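Local coordinates for deoxyribodipyrimidine photo-lyase (Oryza sativa Japonica Group, PDB 3UMV), which uses light energy and a bound FAD to split UV-induced cyclobutane pyrimidine dimers in DNA back into separate pyrimidines, at residues S24-I29 and H164-H169; D357-I362 and S408-A413; S84-Q89 and E234-I239. All blocks are in the same frame, centred on the assembly; numbering follows the deposited sequence.

Interaction 1 of 3, residues S24-I29 and H164-H169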
loop_
_atom_site.group_PDB
_atom_site.type_symbol
_atom_site.label_atom_id
_atom_site.label_comp_id
_atom_site.label_asym_id
_atom_site.label_seq_id
_atom_site.Cartn_x
_atom_site.Cartn_y
_atom_site.Cartn_z
ATOM N N SER A 24 -5.656 -9.227 19.753
ATOM C CA SER A 24 -4.338 -8.678 19.443
ATOM C C SER A 24 -4.404 -7.753 18.231
ATOM O O SER A 24 -3.538 -6.897 18.060
ATOM C CB SER A 24 -3.292 -9.782 19.257
ATOM O OG SER A 24 -3.057 -10.462 20.485
ATOM N N ARG A 25 -5.444 -7.893 17.408
ATOM C CA ARG A 25 -5.621 -6.998 16.257
ATOM C C ARG A 25 -6.206 -5.637 16.651
ATOM O O ARG A 25 -6.213 -4.720 15.843
ATOM C CB ARG A 25 -6.544 -7.606 15.191
ATOM C CG ARG A 25 -6.170 -8.983 14.674
ATOM C CD ARG A 25 -6.920 -9.245 13.378
ATOM N NE ARG A 25 -7.029 -10.663 13.044
ATOM C CZ ARG A 25 -6.195 -11.295 12.219
ATOM N NH1 ARG A 25 -6.359 -12.598 11.943
ATOM N NH2 ARG A 25 -5.197 -10.617 11.672
ATOM N N VAL A 26 -6.696 -5.523 17.887
ATOM C CA VAL A 26 -7.425 -4.343 18.350
ATOM C C VAL A 26 -6.644 -3.533 19.382
ATOM O O VAL A 26 -6.239 -4.049 20.414
ATOM C CB VAL A 26 -8.795 -4.738 18.949
ATOM C CG1 VAL A 26 -9.538 -3.510 19.465
ATOM C CG2 VAL A 26 -9.627 -5.472 17.904
ATOM N N ARG A 27 -6.412 -2.265 19.078
ATOM C CA ARG A 27 -5.719 -1.379 19.998
ATOM C C ARG A 27 -6.734 -0.358 20.489
ATOM O O ARG A 27 -7.257 0.428 19.706
ATOM C CB ARG A 27 -4.533 -0.708 19.290
ATOM C CG ARG A 27 -3.858 0.385 20.099
ATOM C CD ARG A 27 -2.563 0.864 19.444
ATOM N NE ARG A 27 -2.796 1.859 18.400
ATOM C CZ ARG A 27 -2.733 3.175 18.597
ATOM N NH1 ARG A 27 -2.443 3.653 19.800
ATOM N NH2 ARG A 27 -2.957 4.017 17.591
ATOM N N VAL A 28 -7.036 -0.403 21.780
ATOM C CA VAL A 28 -7.958 0.551 22.376
ATOM C C VAL A 28 -7.188 1.829 22.701
ATOM O O VAL A 28 -6.384 1.861 23.622
ATOM C CB VAL A 28 -8.619 -0.018 23.637
ATOM C CG1 VAL A 28 -9.483 1.038 24.297
ATOM C CG2 VAL A 28 -9.439 -1.261 23.287
ATOM N N ILE A 29 -7.423 2.869 21.906
ATOM C CA ILE A 29 -6.705 4.135 22.047
ATOM C C ILE A 29 -7.293 4.938 23.192
ATOM O O ILE A 29 -6.582 5.576 23.956
ATOM C CB ILE A 29 -6.797 4.976 20.757
ATOM C CG1 ILE A 29 -6.083 4.258 19.614
ATOM C CG2 ILE A 29 -6.190 6.359 20.972
ATOM C CD1 ILE A 29 -6.072 5.028 18.314
ATOM N N HIS A 164 -11.097 2.952 18.929
ATOM C CA HIS A 164 -10.331 1.719 18.767
ATOM C C HIS A 164 -9.658 1.762 17.408
ATOM O O HIS A 164 -10.231 2.287 16.450
ATOM C CB HIS A 164 -11.230 0.480 18.777
ATOM C CG HIS A 164 -11.939 0.237 20.076
ATOM N ND1 HIS A 164 -12.687 -0.897 20.304
ATOM C CD2 HIS A 164 -12.017 0.973 21.213
ATOM C CE1 HIS A 164 -13.200 -0.853 21.522
ATOM N NE2 HIS A 164 -12.818 0.277 22.091
ATOM N N GLN A 165 -8.450 1.220 17.329
ATOM C CA GLN A 165 -7.791 1.019 16.035
ATOM C C GLN A 165 -7.564 -0.465 15.788
ATOM O O GLN A 165 -7.130 -1.200 16.669
ATOM C CB GLN A 165 -6.450 1.735 15.995
ATOM C CG GLN A 165 -5.688 1.525 14.688
ATOM C CD GLN A 165 -4.435 2.352 14.645
ATOM O OE1 GLN A 165 -3.638 2.335 15.580
ATOM N NE2 GLN A 165 -4.256 3.087 13.567
ATOM N N VAL A 166 -7.851 -0.907 14.574
ATOM C CA VAL A 166 -7.729 -2.311 14.241
ATOM C C VAL A 166 -6.754 -2.429 13.078
ATOM O O VAL A 166 -6.875 -1.694 12.103
ATOM C CB VAL A 166 -9.107 -2.898 13.837
ATOM C CG1 VAL A 166 -8.953 -4.360 13.388
ATOM C CG2 VAL A 166 -10.085 -2.802 15.001
ATOM N N ASP A 167 -5.763 -3.310 13.192
ATOM C CA ASP A 167 -4.948 -3.619 12.026
ATOM C C ASP A 167 -5.728 -4.559 11.126
ATOM O O ASP A 167 -5.865 -5.760 11.413
ATOM C CB ASP A 167 -3.608 -4.231 12.424
ATOM C CG ASP A 167 -2.657 -4.380 11.238
ATOM O OD1 ASP A 167 -3.113 -4.344 10.082
ATOM O OD2 ASP A 167 -1.447 -4.556 11.478
ATOM N N ALA A 168 -6.259 -3.994 10.045
ATOM C CA ALA A 168 -7.033 -4.745 9.067
ATOM C C ALA A 168 -6.200 -5.084 7.839
ATOM O O ALA A 168 -6.679 -5.771 6.939
ATOM C CB ALA A 168 -8.277 -3.948 8.643
ATOM N N HIS A 169 -4.968 -4.594 7.787
ATOM C CA HIS A 169 -4.155 -4.730 6.573
ATOM C C HIS A 169 -3.158 -5.889 6.646
ATOM O O HIS A 169 -2.837 -6.515 5.637
ATOM C CB HIS A 169 -3.390 -3.435 6.307
ATOM C CG HIS A 169 -3.172 -3.152 4.854
ATOM N ND1 HIS A 169 -4.165 -2.650 4.035
ATOM C CD2 HIS A 169 -2.072 -3.278 4.080
ATOM C CE1 HIS A 169 -3.684 -2.486 2.814
ATOM N NE2 HIS A 169 -2.414 -2.858 2.816
HETATM O O HOH W 1 -4.360 -7.931 11.747
#

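Interaction 2 of 3, residues D357-I362 and S408-A413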
loop_
_atom_site.group_PDB
_atom_site.type_symbol
_atom_site.label_atom_id
_atom_site.label_comp_id
_atom_site.label_asym_id
_atom_site.label_seq_id
_atom_site.Cartn_x
_atom_site.Cartn_y
_atom_site.Cartn_z
ATOM N N ASP A 357 33.354 10.267 -3.737
ATOM C CA ASP A 357 33.648 9.613 -5.002
ATOM C C ASP A 357 32.945 10.350 -6.140
ATOM O O ASP A 357 31.760 10.648 -6.053
ATOM C CB ASP A 357 33.192 8.157 -4.982
ATOM C CG ASP A 357 33.860 7.346 -3.887
ATOM O OD1 ASP A 357 34.738 7.885 -3.175
ATOM O OD2 ASP A 357 33.506 6.158 -3.736
ATOM N N LYS A 358 33.674 10.652 -7.208
ATOM C CA LYS A 358 33.037 11.285 -8.353
ATOM C C LYS A 358 32.154 10.255 -9.055
ATOM O O LYS A 358 32.568 9.116 -9.304
ATOM C CB LYS A 358 34.079 11.901 -9.299
ATOM C CG LYS A 358 34.184 11.227 -10.651
ATOM C CD LYS A 358 35.216 11.927 -11.533
ATOM C CE LYS A 358 34.680 13.241 -12.093
ATOM N NZ LYS A 358 33.567 13.010 -13.059
ATOM N N ARG A 359 30.907 10.635 -9.303
ATOM C CA ARG A 359 29.985 9.764 -10.013
ATOM C C ARG A 359 30.324 9.828 -11.502
ATOM O O ARG A 359 30.746 10.874 -11.993
ATOM C CB ARG A 359 28.534 10.213 -9.777
ATOM C CG ARG A 359 27.888 9.755 -8.457
ATOM C CD ARG A 359 28.470 10.419 -7.195
ATOM N NE ARG A 359 27.689 9.975 -6.028
ATOM C CZ ARG A 359 28.189 9.570 -4.861
ATOM N NH1 ARG A 359 29.491 9.577 -4.633
ATOM N NH2 ARG A 359 27.364 9.161 -3.902
ATOM N N GLU A 360 30.150 8.719 -12.212
ATOM C CA GLU A 360 30.481 8.665 -13.635
ATOM C C GLU A 360 29.507 9.505 -14.460
ATOM O O GLU A 360 29.880 10.117 -15.463
ATOM C CB GLU A 360 30.486 7.214 -14.119
ATOM C CG GLU A 360 29.176 6.478 -13.865
ATOM C CD GLU A 360 29.200 5.032 -14.337
ATOM O OE1 GLU A 360 30.299 4.520 -14.644
ATOM O OE2 GLU A 360 28.113 4.410 -14.402
ATOM N N HIS A 361 28.252 9.520 -14.034
ATOM C CA HIS A 361 27.236 10.377 -14.629
ATOM C C HIS A 361 26.455 11.084 -13.530
ATOM O O HIS A 361 26.297 10.552 -12.437
ATOM C CB HIS A 361 26.249 9.562 -15.465
ATOM C CG HIS A 361 26.889 8.765 -16.553
ATOM N ND1 HIS A 361 27.075 9.264 -17.824
ATOM C CD2 HIS A 361 27.386 7.506 -16.563
ATOM C CE1 HIS A 361 27.663 8.347 -18.571
ATOM N NE2 HIS A 361 27.868 7.272 -17.829
ATOM N N ILE A 362 25.973 12.287 -13.831
ATOM C CA ILE A 362 25.066 13.001 -12.944
ATOM C C ILE A 362 23.869 13.425 -13.793
ATOM O O ILE A 362 24.035 14.137 -14.789
ATOM C CB ILE A 362 25.744 14.239 -12.291
ATOM C CG1 ILE A 362 26.869 13.825 -11.334
ATOM C CG2 ILE A 362 24.747 15.055 -11.503
ATOM C CD1 ILE A 362 26.365 13.213 -10.029
ATOM N N SER A 408 24.168 13.182 -7.004
ATOM C CA SER A 408 25.263 13.732 -6.207
ATOM C C SER A 408 25.491 13.034 -4.859
ATOM O O SER A 408 26.620 12.996 -4.361
ATOM C CB SER A 408 25.087 15.246 -6.012
ATOM O OG SER A 408 23.888 15.528 -5.306
ATOM N N GLY A 409 24.434 12.481 -4.268
ATOM C CA GLY A 409 24.563 11.744 -3.025
ATOM C C GLY A 409 23.308 10.946 -2.739
ATOM O O GLY A 409 22.282 11.144 -3.398
ATOM N N PRO A 410 23.384 10.033 -1.762
ATOM C CA PRO A 410 22.288 9.116 -1.433
ATOM C C PRO A 410 21.012 9.812 -0.986
ATOM O O PRO A 410 19.934 9.328 -1.316
ATOM C CB PRO A 410 22.866 8.257 -0.295
ATOM C CG PRO A 410 24.003 9.039 0.242
ATOM C CD PRO A 410 24.572 9.784 -0.937
ATOM N N GLU A 411 21.101 10.916 -0.239
ATOM C CA GLU A 411 19.864 11.589 0.166
ATOM C C GLU A 411 19.094 12.164 -1.040
ATOM O O GLU A 411 17.871 12.018 -1.124
ATOM C CB GLU A 411 20.127 12.644 1.252
ATOM C CG GLU A 411 18.870 13.405 1.753
ATOM C CD GLU A 411 17.948 12.587 2.666
ATOM O OE1 GLU A 411 16.867 13.096 3.035
ATOM O OE2 GLU A 411 18.283 11.447 3.016
ATOM N N GLU A 412 19.810 12.799 -1.967
ATOM C CA GLU A 412 19.199 13.275 -3.209
ATOM C C GLU A 412 18.641 12.117 -4.042
ATOM O O GLU A 412 17.562 12.231 -4.622
ATOM C CB GLU A 412 20.202 14.073 -4.052
ATOM C CG GLU A 412 19.640 14.540 -5.393
ATOM C CD GLU A 412 18.636 15.665 -5.249
ATOM O OE1 GLU A 412 18.584 16.273 -4.157
ATOM O OE2 GLU A 412 17.904 15.948 -6.228
ATOM N N ALA A 413 19.378 11.012 -4.101
ATOM C CA ALA A 413 18.908 9.824 -4.818
ATOM C C ALA A 413 17.600 9.302 -4.214
ATOM O O ALA A 413 16.631 9.031 -4.931
ATOM C CB ALA A 413 19.971 8.726 -4.790
#

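Interaction 3 of 3, residues S84-Q89 and E234-I239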
loop_
_atom_site.group_PDB
_atom_site.type_symbol
_atom_site.label_atom_id
_atom_site.label_comp_id
_atom_site.label_asym_id
_atom_site.label_seq_id
_atom_site.Cartn_x
_atom_site.Cartn_y
_atom_site.Cartn_z
ATOM N N SER A 84 0.371 13.792 -2.008
ATOM C CA SER A 84 0.393 14.326 -3.370
ATOM C C SER A 84 -0.113 13.349 -4.440
ATOM O O SER A 84 0.423 13.305 -5.551
ATOM C CB SER A 84 1.794 14.834 -3.729
ATOM O OG SER A 84 2.244 15.787 -2.781
ATOM N N ALA A 85 -1.153 12.587 -4.112
ATOM C CA ALA A 85 -1.824 11.765 -5.106
ATOM C C ALA A 85 -2.117 12.595 -6.356
ATOM O O ALA A 85 -2.475 13.775 -6.266
ATOM C CB ALA A 85 -3.113 11.194 -4.535
ATOM N N ARG A 86 -1.941 11.964 -7.511
ATOM C CA ARG A 86 -2.174 12.591 -8.804
ATOM C C ARG A 86 -3.440 11.989 -9.400
ATOM O O ARG A 86 -4.042 11.095 -8.810
ATOM C CB ARG A 86 -0.998 12.339 -9.753
ATOM C CG ARG A 86 0.399 12.622 -9.198
ATOM C CD ARG A 86 0.500 13.992 -8.576
ATOM N NE ARG A 86 1.859 14.542 -8.639
ATOM C CZ ARG A 86 2.884 14.127 -7.892
ATOM N NH1 ARG A 86 2.728 13.137 -7.031
ATOM N NH2 ARG A 86 4.075 14.704 -8.012
ATOM N N ARG A 87 -3.828 12.462 -10.582
ATOM C CA ARG A 87 -5.033 11.968 -11.245
ATOM C C ARG A 87 -5.097 10.449 -11.257
ATOM O O ARG A 87 -6.135 9.868 -10.940
ATOM C CB ARG A 87 -5.105 12.482 -12.685
ATOM C CG ARG A 87 -6.118 11.751 -13.538
ATOM C CD ARG A 87 -6.236 12.373 -14.939
ATOM N NE ARG A 87 -6.687 13.757 -14.895
ATOM C CZ ARG A 87 -7.968 14.123 -14.970
ATOM N NH1 ARG A 87 -8.917 13.201 -15.089
ATOM N NH2 ARG A 87 -8.304 15.404 -14.917
ATOM N N ARG A 88 -3.990 9.825 -11.651
ATOM C CA ARG A 88 -3.867 8.371 -11.739
ATOM C C ARG A 88 -4.315 7.662 -10.475
ATOM O O ARG A 88 -5.073 6.697 -10.540
ATOM C CB ARG A 88 -2.414 7.978 -12.038
ATOM C CG ARG A 88 -2.139 6.469 -11.993
ATOM C CD ARG A 88 -0.763 6.122 -12.580
ATOM N NE ARG A 88 -0.730 6.354 -14.022
ATOM C CZ ARG A 88 0.370 6.387 -14.765
ATOM N NH1 ARG A 88 1.560 6.199 -14.230
ATOM N NH2 ARG A 88 0.270 6.610 -16.068
ATOM N N GLN A 89 -3.823 8.119 -9.332
ATOM C CA GLN A 89 -4.142 7.466 -8.066
ATOM C C GLN A 89 -5.502 7.869 -7.516
ATOM O O GLN A 89 -6.212 7.039 -6.927
ATOM C CB GLN A 89 -3.054 7.728 -7.025
ATOM C CG GLN A 89 -1.678 7.168 -7.408
ATOM C CD GLN A 89 -0.902 8.093 -8.340
ATOM O OE1 GLN A 89 -1.313 9.241 -8.596
ATOM N NE2 GLN A 89 0.220 7.597 -8.864
ATOM N N GLU A 234 -2.341 16.795 -10.560
ATOM C CA GLU A 234 -1.502 16.763 -11.734
ATOM C C GLU A 234 -1.979 15.669 -12.684
ATOM O O GLU A 234 -2.427 14.602 -12.259
ATOM C CB GLU A 234 -0.041 16.567 -11.344
ATOM C CG GLU A 234 0.926 17.151 -12.336
ATOM C CD GLU A 234 2.368 16.851 -11.984
ATOM O OE1 GLU A 234 2.680 16.772 -10.773
ATOM O OE2 GLU A 234 3.185 16.693 -12.924
ATOM N N ASN A 235 -1.878 15.937 -13.977
ATOM C CA ASN A 235 -2.453 15.043 -14.973
ATOM C C ASN A 235 -1.614 13.818 -15.351
ATOM O O ASN A 235 -1.277 13.639 -16.521
ATOM C CB ASN A 235 -2.836 15.845 -16.226
ATOM C CG ASN A 235 -3.581 15.011 -17.248
ATOM O OD1 ASN A 235 -4.068 13.922 -16.943
ATOM N ND2 ASN A 235 -3.675 15.520 -18.469
ATOM N N VAL A 236 -1.282 12.973 -14.370
ATOM C CA VAL A 236 -0.766 11.648 -14.661
ATOM C C VAL A 236 -1.969 10.758 -14.972
ATOM O O VAL A 236 -2.843 10.579 -14.127
ATOM C CB VAL A 236 0.013 11.080 -13.447
ATOM C CG1 VAL A 236 0.563 9.714 -13.774
ATOM C CG2 VAL A 236 1.126 12.026 -13.046
ATOM N N PRO A 237 -2.032 10.213 -16.196
ATOM C CA PRO A 237 -3.257 9.561 -16.675
ATOM C C PRO A 237 -3.629 8.303 -15.904
ATOM O O PRO A 237 -2.754 7.562 -15.436
ATOM C CB PRO A 237 -2.914 9.178 -18.117
ATOM C CG PRO A 237 -1.736 9.995 -18.476
ATOM C CD PRO A 237 -0.971 10.201 -17.213
ATOM N N GLU A 238 -4.930 8.067 -15.783
ATOM C CA GLU A 238 -5.434 6.855 -15.156
ATOM C C GLU A 238 -4.949 5.632 -15.932
ATOM O O GLU A 238 -4.772 5.697 -17.146
ATOM C CB GLU A 238 -6.966 6.869 -15.117
ATOM C CG GLU A 238 -7.547 7.750 -14.020
ATOM C CD GLU A 238 -9.062 7.702 -13.973
ATOM O OE1 GLU A 238 -9.700 8.664 -14.437
ATOM O OE2 GLU A 238 -9.623 6.705 -13.470
ATOM N N ILE A 239 -4.727 4.521 -15.235
ATOM C CA ILE A 239 -4.383 3.282 -15.919
ATOM C C ILE A 239 -5.632 2.687 -16.566
ATOM O O ILE A 239 -6.750 2.881 -16.083
ATOM C CB ILE A 239 -3.734 2.232 -14.987
ATOM C CG1 ILE A 239 -4.711 1.788 -13.906
ATOM C CG2 ILE A 239 -2.435 2.763 -14.373
ATOM C CD1 ILE A 239 -4.125 0.776 -12.958
HETATM O O HOH W 2 -1.365 16.493 -8.015
HETATM O O HOH W 3 5.385 16.555 -10.038
HETATM O O HOH W 4 -9.257 10.552 -15.996
HETATM O O HOH W 5 -5.830 4.911 -12.429
HETATM O O HOH W 6 -2.174 5.480 -17.648
#

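Interaction 1 of 3, residues S24-I29 and H164-H169
The antiparallel pairing of an outermost strand with its inner neighbour, this contact closes one side of the photolyase alpha/beta domain, whose Rossmann-like sheet is otherwise parallel. Strand 26-28, close to the modelled N-terminus, runs against strand 162-166 and makes the outermost strand on that side. Arg27 and Gln165 form the hydrogen-bonded pair, with Arg27 N giving to Gln165 O at 2.7 Å and Gln165 N returning to Arg27 O at 2.8 Å, both bonds nearly straight. Val26 with Val166 and Val28 with His164 are the non-hydrogen-bonded pairs on either side, and beyond them Asp167 N still reaches Arg25 O.

Two different faces result. On one, Val26 CG2 lies beside Val166 CG2, and Val28 sets a methyl over the His164 ring: CG2 sits 4.0 Å from the ring centroid, a CH-pi contact from above the face. The ring is placed there by its first torsion, CG anti to the carbonyl carbon (chi1 -65°). Helix 54-66 packs on this face, with His58 touching Val26 and Val166.

The Arg25 side chain passes the Asp167 carbonyl, and one water joins its NH2 to Asp167 O, while Val171 O also takes a bond from NH2. Asp167 OD1 accepts from His169 N in an Asx turn, and OD2 is held by Asn170 and Val174.

On the other face Arg27 and Gln165 rise side by side, each with CG anti to the backbone N. Arg27 bends at chi3 (83°), which lays its guanidinium edge against the amide oxygen. Gln165 OE1 lies in the guanidinium plane and takes Arg27 NE (3.0 Å) in the plane of its own carbonyl, Arg27 NH2 (2.7 Å) from above that plane.

Interaction 2 of 3, residues D357-I362 and S408-A413
Residues 357-362, an irregular loop, meet the N-terminal end of helix 410-424 in a small surface contact within the all-helical FAD-binding part of the photolyase, made by van der Waals approach with no hydrogen bond across it. Arg359 and Ile362 are the two side chains that carry it.

Arg359 starts with CG anti to the carbonyl carbon (chi1 -81°) and then bends at chi2 (69°). This kink folds the chain toward Ser408, and an extended chi3 carries the guanidinium across the Ser408 carbonyl. Ser408 O therefore stands over one face of the guanidinium, offset toward its rim, with Arg359 NE 3.6 Å from Ser408 O. With the oxygen over the face, no N-H points at it; the contact is one of packing, perhaps with some electrostatic attraction. The N-H groups are used at the edge: Arg359 NH1 gives to Asp357 O at 2.9 Å, in plane and on a lone pair, and also to His354 O, while NE gives to Thr407 O. These bonds fix the orientation of the guanidinium. The far end of the group passes the helix start, where Arg359 NH2 comes within 3.9 Å of Gly409 CA and 4.1 Å of Pro410 CD.

Ile362 reaches in with its longer branch. CG1 is anti to the carbonyl carbon, and a second turn at chi2 (-73°) brings CD1 to 3.7 Å from Ser408 N, the methyl resting on the backbone there.

Gly409 occupies the N-cap position, and its O accepts from Ala413 N in the first helical turn. The loop joins helix 345-353 to helix 365-369, and its His361 meets the ring of Trp406, a predicted electron-transfer tryptophan, edge-to-face; across from it, Pro410 packs on Leu404 and Ala413 on Ile403 of helix 393-405.

Interaction 3 of 3, residues S84-Q89 and E234-I239
Where the N-terminal end of helix 87-106 of the alpha/beta domain meets the loop between helices 222-231 and 246-254, beside helix 410-424, three successive arginines reach out, each turned differently. Arg86, at the N-cap, bends at chi2 and lies alongside Glu234. The two planes stand 53° apart: Glu234 OE1 is in the plane of the guanidinium, yet Arg86 NE meets it from above the carboxylate, 3.2 Å away in a straight salt bridge. Water 3 joins Arg86 NH2 to the same OE1, and Lys423 pairs with OE2.

Arg87 runs side by side with its partner, Asn235, with the guanidinium and amide planes 73° apart. Its NE is 3.3 Å from Asn235 OD1, at too poor an angle to bond; a water links Arg87 NH1 to Glu238 OE1.

Arg88 crosses Val236 obliquely. CG is anti to the backbone N, and a bend at chi3 (-69°) turns the guanidinium flat beneath Val236, whose CG1 sits over its centre, 3.5 Å from Arg88 CZ. The edge meanwhile points at Pro237 O, which takes Arg88 NE at 2.7 Å nearly along the C=O axis and a weaker bond from NH2. Tyr424 O accepts from NH1 and Val386 O from NH2.

The backbones meet where Arg87 N gives to Glu234 O at 3.1 Å, which also receives Val236 N. Arg88 is met chiefly by main-chain oxygens, from three parts of the chain. It should stay protonated, the carbonyl dipoles probably stabilising its buried charge without neutralising it, whereas Arg86 shares the Glu234 carboxylate with Lys423.

The three contacts differ in burial. Interactions 1 and 3 are partly buried, while interaction 2 is a surface contact farther from the chain's centre. Interaction 1 belongs to the sheet and relies on backbone pairing, with one grip of an arginine on a neutral amide; interaction 3 relies on arginines, one carboxylate and carbonyl oxygens around a helix start; interaction 2 has no hydrogen bond across it. Helix 410-424 ties the last two together: the residues leading into it form interaction 2, and its Tyr419, Lys423 and Tyr424 meet interaction 3, though nearest atoms of the two contacts stay about 14 Å apart. Interactions 1 and 3 lie on opposite sides of the chain's centre, their segments alternating in sequence.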